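Local atomic coordinates of cypemycin cysteine dehydrogenase (decarboxylating) (Streptomyces sp, PDB entry 6JDD), a protein that catalyses the flavin-dependent oxidative decarboxylation of the C-terminal cysteine of the cypemycin precursor peptide during biosynthesis of this linaridin. Residues I28-E33 and G174-A179; L52-L57 and V65-W70. One frame throughout, in Å; residues are numbered along the deposited sequence.

Contact 1: residues I28-E33 and G174-A179; sequences IHWLRE and GALAAA
Leu176 meets two side chains of the facing helix, Trp30 and Leu31, through a single methyl group. The interaction is wholly apolar. Leu176 CD1 lies 4.0 Å from CD1 of Leu31, the two side chains slanting across one another. The same Leu176 CD1 is also 4.0 Å from CZ3 of Trp30, and here it sits at the rim of the indole, near the ring plane, so the contact is with an edge and not a stack on a face. Trp30 and Leu176 extend from opposite directions, the methyl arriving at the edge of the indole. The tryptophan gets there because its CG is anti to the backbone N (chi1 173°), which carries the six-membered ring outward.

The packing is slight: only 97 Å² is buried, both sides summed, and the nearest CA atoms, those of Leu31 and Leu176, are 10.0 Å apart. Such spacing suits two helices bridged by side chains alone, their backbones well separated. They are helix 24-34, which follows strand 10-15, and C-terminal helix 172-185, the last helix after strand 149-151, in a Rossmann-like fold whose parallel sheet has strand order 3-2-1-4-5-6.

No hydrogen bond crosses the interface. Each helix keeps its own backbone bonds: Arg32 N donates to Ile28 O at 2.9 Å, and Ala179 N to Ala175 O at 2.8 Å.

Aromatic contacts complete the surroundings. Trp30 stacks on Phe34 and meets Trp27 edge-to-face, while the N-terminal loop reaches both sides of the contact, with Val3 against Trp30 and Phe6 against Leu176. Leu31 also rests on Val40 of strand 39-44.

Contact 2: residues L52-L57 and V65-W70; sequences LAVRAL and VWVDSW. With FAD (flavin-adenine dinucleotide), chain B.
Trp70 lays one indole face against the ribityl chain of an FAD also hydrogen-bonded to Thr45 and Thr99 of a neighbouring subunit. FAD C3' stands over the face, toward the rim, 3.3 Å from Trp70 NE1. The six-membered ring continues along the cofactor, with Trp70 CZ2 3.5 Å from FAD C1' and Trp70 CZ3 3.6 Å from FAD C9 of the isoalloxazine. Replacing Trp70 by an alanine would probably leave this stretch of ribityl chain without its flat apolar neighbour and freer to shift.

The two segments themselves meet through valines. Val54 splits its branches: CG1 faces Val65 CG1 at 3.8 Å, the two side chains running antiparallel alongside one another, and Val54 CG2 meets Val67 CG2 at 3.8 Å, the two side chains set roughly perpendicular. With chi1 at 177°, Val65 holds CG1 anti to its own nitrogen, where it also meets Leu57 CB at 4.0 Å. These contacts seat helix 54-60 on strand 65-67, an outermost strand of this chain's sheet, in the beta-alpha-beta unit that starts at strand 39-44. No hydrogen bond joins the segments, which implies that their direct contact is apolar packing, whereas the loop after the strand brings Trp70 to a flavin site formed between subunits.

From the N terminus, strand 10-15 leads into helix 24-34, which carries the first half of contact 1; its partner, helix 172-185, arrives only near the C terminus, so this contact closes a long loop of 140 residues. Contact 2 closes a short one of seven, between 52-57 and 65-70, and falls entirely within the longer loop; the two nest and do not cross. Contact 1 ties the first helix to the last, whereas contact 2 fastens helix 54-60 to strand 65-67. Their centres are 19 Å apart, yet helices 24-34 and 54-60 touch directly, with Ile28 CG1 4.1 Å from Leu57 CD2, making the packing continuous between them.

Contact 1: residues I28-E33 and G174-A179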
loop_
_atom_site.group_PDB
_atom_site.type_symbol
_atom_site.label_atom_id
_atom_site.label_comp_id
_atom_site.label_asym_id
_atom_site.label_seq_id
_atom_site.Cartn_x
_atom_site.Cartn_y
_atom_site.Cartn_z
ATOM N N ILE A 28 27.250 -24.714 4.340
ATOM C CA ILE A 28 27.107 -24.877 2.861
ATOM C C ILE A 28 28.432 -24.464 2.197
ATOM O O ILE A 28 28.923 -25.218 1.340
ATOM C CB ILE A 28 25.920 -24.079 2.287
ATOM C CG1 ILE A 28 24.579 -24.489 2.910
ATOM C CG2 ILE A 28 25.896 -24.187 0.758
ATOM C CD1 ILE A 28 24.168 -25.893 2.598
ATOM N N HIS A 29 29.010 -23.321 2.575
ATOM C CA HIS A 29 30.310 -22.861 2.034
ATOM C C HIS A 29 31.365 -23.947 2.278
ATOM O O HIS A 29 32.052 -24.301 1.324
ATOM C CB HIS A 29 30.685 -21.521 2.651
ATOM C CG HIS A 29 32.021 -21.035 2.202
ATOM N ND1 HIS A 29 32.252 -20.666 0.881
ATOM C CD2 HIS A 29 33.180 -20.868 2.875
ATOM C CE1 HIS A 29 33.488 -20.285 0.770
ATOM N NE2 HIS A 29 34.077 -20.396 1.974
ATOM N N TRP A 30 31.460 -24.466 3.505
ATOM C CA TRP A 30 32.370 -25.592 3.883
ATOM C C TRP A 30 32.179 -26.800 2.945
ATOM O O TRP A 30 33.166 -27.268 2.319
ATOM C CB TRP A 30 32.171 -26.005 5.350
ATOM C CG TRP A 30 32.923 -27.235 5.764
ATOM C CD1 TRP A 30 34.176 -27.280 6.310
ATOM C CD2 TRP A 30 32.476 -28.605 5.682
ATOM N NE1 TRP A 30 34.540 -28.575 6.549
ATOM C CE2 TRP A 30 33.528 -29.410 6.166
ATOM C CE3 TRP A 30 31.303 -29.228 5.243
ATOM C CZ2 TRP A 30 33.434 -30.800 6.228
ATOM C CZ3 TRP A 30 31.215 -30.601 5.284
ATOM C CH2 TRP A 30 32.268 -31.375 5.774
ATOM N N LEU A 31 30.952 -27.288 2.823
ATOM C CA LEU A 31 30.665 -28.451 1.955
ATOM C C LEU A 31 31.053 -28.137 0.498
ATOM O O LEU A 31 31.611 -29.009 -0.148
ATOM C CB LEU A 31 29.185 -28.798 2.100
ATOM C CG LEU A 31 28.701 -29.996 1.290
ATOM C CD1 LEU A 31 29.448 -31.260 1.682
ATOM C CD2 LEU A 31 27.209 -30.156 1.469
ATOM N N ARG A 32 30.832 -26.928 -0.006
ATOM C CA ARG A 32 31.197 -26.584 -1.418
ATOM C C ARG A 32 32.722 -26.632 -1.611
ATOM O O ARG A 32 33.142 -27.016 -2.689
ATOM C CB ARG A 32 30.613 -25.218 -1.788
ATOM C CG ARG A 32 29.094 -25.161 -1.676
ATOM C CD ARG A 32 28.376 -25.645 -2.902
ATOM N NE ARG A 32 28.632 -24.703 -3.967
ATOM C CZ ARG A 32 29.537 -24.842 -4.919
ATOM N NH1 ARG A 32 30.308 -25.918 -4.986
ATOM N NH2 ARG A 32 29.643 -23.895 -5.823
ATOM N N GLU A 33 33.523 -26.231 -0.625
ATOM C CA GLU A 33 35.008 -26.231 -0.726
ATOM C C GLU A 33 35.526 -27.649 -0.486
ATOM O O GLU A 33 36.376 -28.119 -1.258
ATOM C CB GLU A 33 35.656 -25.263 0.275
ATOM C CG GLU A 33 35.282 -23.803 0.051
ATOM C CD GLU A 33 36.001 -23.082 -1.087
ATOM O OE1 GLU A 33 36.578 -21.994 -0.812
ATOM O OE2 GLU A 33 35.968 -23.581 -2.245
ATOM N N GLY A 174 28.523 -35.848 10.330
ATOM C CA GLY A 174 27.787 -37.055 10.755
ATOM C C GLY A 174 26.619 -37.359 9.830
ATOM O O GLY A 174 26.418 -38.544 9.467
ATOM N N ALA A 175 25.860 -36.340 9.443
ATOM C CA ALA A 175 24.707 -36.539 8.547
ATOM C C ALA A 175 25.251 -37.123 7.231
ATOM O O ALA A 175 24.593 -37.981 6.619
ATOM C CB ALA A 175 23.913 -35.259 8.376
ATOM N N LEU A 176 26.401 -36.668 6.769
ATOM C CA LEU A 176 26.900 -37.082 5.422
ATOM C C LEU A 176 27.302 -38.554 5.493
ATOM O O LEU A 176 27.007 -39.328 4.533
ATOM C CB LEU A 176 28.100 -36.215 5.024
ATOM C CG LEU A 176 27.792 -34.770 4.649
ATOM C CD1 LEU A 176 29.074 -33.954 4.628
ATOM C CD2 LEU A 176 27.093 -34.697 3.302
ATOM N N ALA A 177 27.960 -38.929 6.590
ATOM C CA ALA A 177 28.396 -40.324 6.826
ATOM C C ALA A 177 27.162 -41.231 6.905
ATOM O O ALA A 177 27.127 -42.250 6.189
ATOM C CB ALA A 177 29.240 -40.401 8.072
ATOM N N ALA A 178 26.168 -40.849 7.711
ATOM C CA ALA A 178 24.893 -41.585 7.823
ATOM C C ALA A 178 24.260 -41.688 6.439
ATOM O O ALA A 178 23.803 -42.758 6.099
ATOM C CB ALA A 178 23.976 -40.906 8.794
ATOM N N ALA A 179 24.320 -40.634 5.643
ATOM C CA ALA A 179 23.701 -40.700 4.307
ATOM C C ALA A 179 24.435 -41.681 3.393
ATOM O O ALA A 179 23.753 -42.450 2.746
ATOM C CB ALA A 179 23.623 -39.332 3.701
#

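Contact 2: residues L52-L57 and V65-W70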
loop_
_atom_site.group_PDB
_atom_site.type_symbol
_atom_site.label_atom_id
_atom_site.label_comp_id
_atom_site.label_asym_id
_atom_site.label_seq_id
_atom_site.Cartn_x
_atom_site.Cartn_y
_atom_site.Cartn_z
ATOM N N LEU A 52 18.286 -16.462 8.207
ATOM C CA LEU A 52 19.320 -16.365 7.155
ATOM C C LEU A 52 18.740 -15.673 5.925
ATOM O O LEU A 52 17.549 -15.391 5.916
ATOM C CB LEU A 52 19.878 -17.748 6.847
ATOM C CG LEU A 52 18.903 -18.775 6.310
ATOM C CD1 LEU A 52 18.425 -18.405 4.927
ATOM C CD2 LEU A 52 19.592 -20.122 6.244
ATOM N N ALA A 53 19.585 -15.383 4.940
ATOM C CA ALA A 53 19.162 -14.751 3.685
ATOM C C ALA A 53 19.205 -15.808 2.578
ATOM O O ALA A 53 20.291 -16.361 2.297
ATOM C CB ALA A 53 20.044 -13.558 3.428
ATOM N N VAL A 54 18.064 -16.040 1.934
ATOM C CA VAL A 54 18.002 -16.996 0.794
ATOM C C VAL A 54 18.986 -16.546 -0.292
ATOM O O VAL A 54 19.576 -17.432 -0.967
ATOM C CB VAL A 54 16.563 -17.110 0.278
ATOM C CG1 VAL A 54 16.481 -17.995 -0.945
ATOM C CG2 VAL A 54 15.679 -17.654 1.373
ATOM N N ARG A 55 19.106 -15.229 -0.491
ATOM C CA ARG A 55 19.992 -14.651 -1.538
ATOM C C ARG A 55 21.419 -15.182 -1.368
ATOM O O ARG A 55 22.030 -15.569 -2.384
ATOM C CB ARG A 55 19.967 -13.120 -1.470
ATOM C CG ARG A 55 19.375 -12.454 -2.704
ATOM C CD ARG A 55 19.418 -10.940 -2.618
ATOM N NE ARG A 55 18.133 -10.370 -2.241
ATOM C CZ ARG A 55 17.724 -10.199 -0.989
ATOM N NH1 ARG A 55 16.536 -9.670 -0.747
ATOM N NH2 ARG A 55 18.502 -10.557 0.016
ATOM N N ALA A 56 21.922 -15.195 -0.131
ATOM C CA ALA A 56 23.291 -15.665 0.143
ATOM C C ALA A 56 23.439 -17.146 -0.277
ATOM O O ALA A 56 24.492 -17.505 -0.856
ATOM C CB ALA A 56 23.624 -15.424 1.593
ATOM N N LEU A 57 22.418 -17.973 -0.069
ATOM C CA LEU A 57 22.463 -19.400 -0.456
ATOM C C LEU A 57 22.466 -19.516 -1.984
ATOM O O LEU A 57 23.112 -20.432 -2.517
ATOM C CB LEU A 57 21.260 -20.140 0.142
ATOM C CG LEU A 57 21.221 -20.257 1.658
ATOM C CD1 LEU A 57 19.847 -20.722 2.109
ATOM C CD2 LEU A 57 22.281 -21.192 2.179
ATOM N N VAL A 65 17.836 -23.273 -5.450
ATOM C CA VAL A 65 17.544 -22.744 -4.097
ATOM C C VAL A 65 16.132 -22.200 -4.150
ATOM O O VAL A 65 15.804 -21.530 -5.105
ATOM C CB VAL A 65 18.566 -21.691 -3.636
ATOM C CG1 VAL A 65 18.204 -21.116 -2.279
ATOM C CG2 VAL A 65 19.962 -22.255 -3.567
ATOM N N TRP A 66 15.311 -22.564 -3.186
ATOM C CA TRP A 66 13.901 -22.115 -3.155
ATOM C C TRP A 66 13.363 -22.002 -1.730
ATOM O O TRP A 66 13.839 -22.693 -0.808
ATOM C CB TRP A 66 13.012 -22.993 -4.006
ATOM C CG TRP A 66 13.257 -24.465 -3.940
ATOM C CD1 TRP A 66 14.158 -25.161 -4.685
ATOM C CD2 TRP A 66 12.537 -25.443 -3.173
ATOM N NE1 TRP A 66 14.066 -26.493 -4.427
ATOM C CE2 TRP A 66 13.074 -26.697 -3.514
ATOM C CE3 TRP A 66 11.494 -25.382 -2.237
ATOM C CZ2 TRP A 66 12.616 -27.882 -2.952
ATOM C CZ3 TRP A 66 11.030 -26.553 -1.692
ATOM C CH2 TRP A 66 11.594 -27.780 -2.041
ATOM N N VAL A 67 12.413 -21.100 -1.575
ATOM C CA VAL A 67 11.648 -20.957 -0.325
ATOM C C VAL A 67 10.567 -22.028 -0.332
ATOM O O VAL A 67 9.960 -22.266 -1.400
ATOM C CB VAL A 67 11.093 -19.544 -0.174
ATOM C CG1 VAL A 67 10.209 -19.470 1.056
ATOM C CG2 VAL A 67 12.235 -18.539 -0.089
ATOM N N ASP A 68 10.416 -22.688 0.814
ATOM C CA ASP A 68 9.497 -23.829 1.008
ATOM C C ASP A 68 8.037 -23.309 1.138
ATOM O O ASP A 68 7.503 -23.173 2.251
ATOM C CB ASP A 68 9.937 -24.693 2.201
ATOM C CG ASP A 68 8.972 -25.858 2.427
ATOM O OD1 ASP A 68 8.396 -26.290 1.424
ATOM O OD2 ASP A 68 8.777 -26.304 3.620
ATOM N N SER A 69 7.444 -22.983 0.008
ATOM C CA SER A 69 6.091 -22.318 -0.015
ATOM C C SER A 69 5.444 -22.647 -1.342
ATOM O O SER A 69 6.140 -22.618 -2.340
ATOM C CB SER A 69 6.075 -20.839 0.194
ATOM O OG SER A 69 4.791 -20.358 -0.139
ATOM N N TRP A 70 4.176 -23.005 -1.311
ATOM C CA TRP A 70 3.490 -23.469 -2.542
ATOM C C TRP A 70 3.343 -22.337 -3.562
ATOM O O TRP A 70 3.192 -22.685 -4.730
ATOM C CB TRP A 70 2.142 -24.069 -2.197
ATOM C CG TRP A 70 2.271 -25.431 -1.619
ATOM C CD1 TRP A 70 1.996 -25.824 -0.345
ATOM C CD2 TRP A 70 2.774 -26.588 -2.288
ATOM N NE1 TRP A 70 2.244 -27.165 -0.192
ATOM C CE2 TRP A 70 2.715 -27.660 -1.373
ATOM C CE3 TRP A 70 3.229 -26.826 -3.577
ATOM C CZ2 TRP A 70 3.095 -28.950 -1.712
ATOM C CZ3 TRP A 70 3.613 -28.098 -3.912
ATOM C CH2 TRP A 70 3.536 -29.143 -2.995
HETATM P PA FAD B . -5.430 -25.270 2.541
HETATM O O1A FAD B . -6.545 -24.667 3.330
HETATM O O2A FAD B . -4.931 -24.532 1.343
HETATM O O5B FAD B . -4.199 -25.590 3.519
HETATM C C5B FAD B . -3.174 -24.580 3.698
HETATM C C4B FAD B . -2.474 -24.809 5.015
HETATM O O4B FAD B . -2.431 -23.561 5.754
HETATM C C3B FAD B . -3.130 -25.827 5.958
HETATM O O3B FAD B . -2.153 -26.570 6.676
HETATM C C2B FAD B . -3.954 -24.934 6.890
HETATM O O2B FAD B . -4.204 -25.535 8.142
HETATM C C1B FAD B . -3.036 -23.724 7.017
HETATM N N9A FAD B . -3.735 -22.489 7.349
HETATM C C8A FAD B . -4.878 -22.348 8.098
HETATM N N7A FAD B . -5.254 -21.095 8.212
HETATM C C5A FAD B . -4.304 -20.375 7.497
HETATM C C6A FAD B . -4.144 -19.000 7.240
HETATM N N6A FAD B . -4.972 -18.061 7.690
HETATM N N1A FAD B . -3.081 -18.628 6.488
HETATM C C2A FAD B . -2.250 -19.577 6.037
HETATM N N3A FAD B . -2.300 -20.895 6.215
HETATM C C4A FAD B . -3.365 -21.229 6.963
HETATM N N1 FAD B . -1.423 -32.096 -3.223
HETATM C C2 FAD B . -2.103 -33.265 -3.260
HETATM O O2 FAD B . -2.369 -33.877 -2.224
HETATM N N3 FAD B . -2.520 -33.818 -4.430
HETATM C C4 FAD B . -2.277 -33.223 -5.643
HETATM O O4 FAD B . -2.671 -33.756 -6.671
HETATM C C4X FAD B . -1.572 -32.004 -5.646
HETATM N N5 FAD B . -1.331 -31.422 -6.793
HETATM C C5X FAD B . -0.644 -30.238 -6.769
HETATM C C6 FAD B . -0.377 -29.598 -7.992
HETATM C C7 FAD B . 0.308 -28.408 -8.044
HETATM C C7M FAD B . 0.577 -27.750 -9.373
HETATM C C8 FAD B . 0.755 -27.809 -6.841
HETATM C C8M FAD B . 1.506 -26.503 -6.872
HETATM C C9 FAD B . 0.498 -28.426 -5.633
HETATM C C9A FAD B . -0.201 -29.643 -5.571
HETATM N N10 FAD B . -0.477 -30.294 -4.369
HETATM C C10 FAD B . -1.168 -31.491 -4.363
HETATM C "C1'" FAD B . -0.028 -29.702 -3.096
HETATM C "C2'" FAD B . -1.152 -28.985 -2.373
HETATM O "O2'" FAD B . -1.562 -27.849 -3.129
HETATM C "C3'" FAD B . -0.709 -28.533 -0.980
HETATM O "O3'" FAD B . -0.507 -29.677 -0.156
HETATM C "C4'" FAD B . -1.700 -27.590 -0.294
HETATM O "O4'" FAD B . -1.191 -27.207 0.985
HETATM C "C5'" FAD B . -3.066 -28.213 -0.122
HETATM O "O5'" FAD B . -3.896 -27.344 0.696
HETATM P P FAD B . -5.463 -27.657 0.830
HETATM O O1P FAD B . -5.629 -29.096 1.190
HETATM O O2P FAD B . -6.155 -27.132 -0.385
HETATM O O3P FAD B . -5.857 -26.749 2.093
#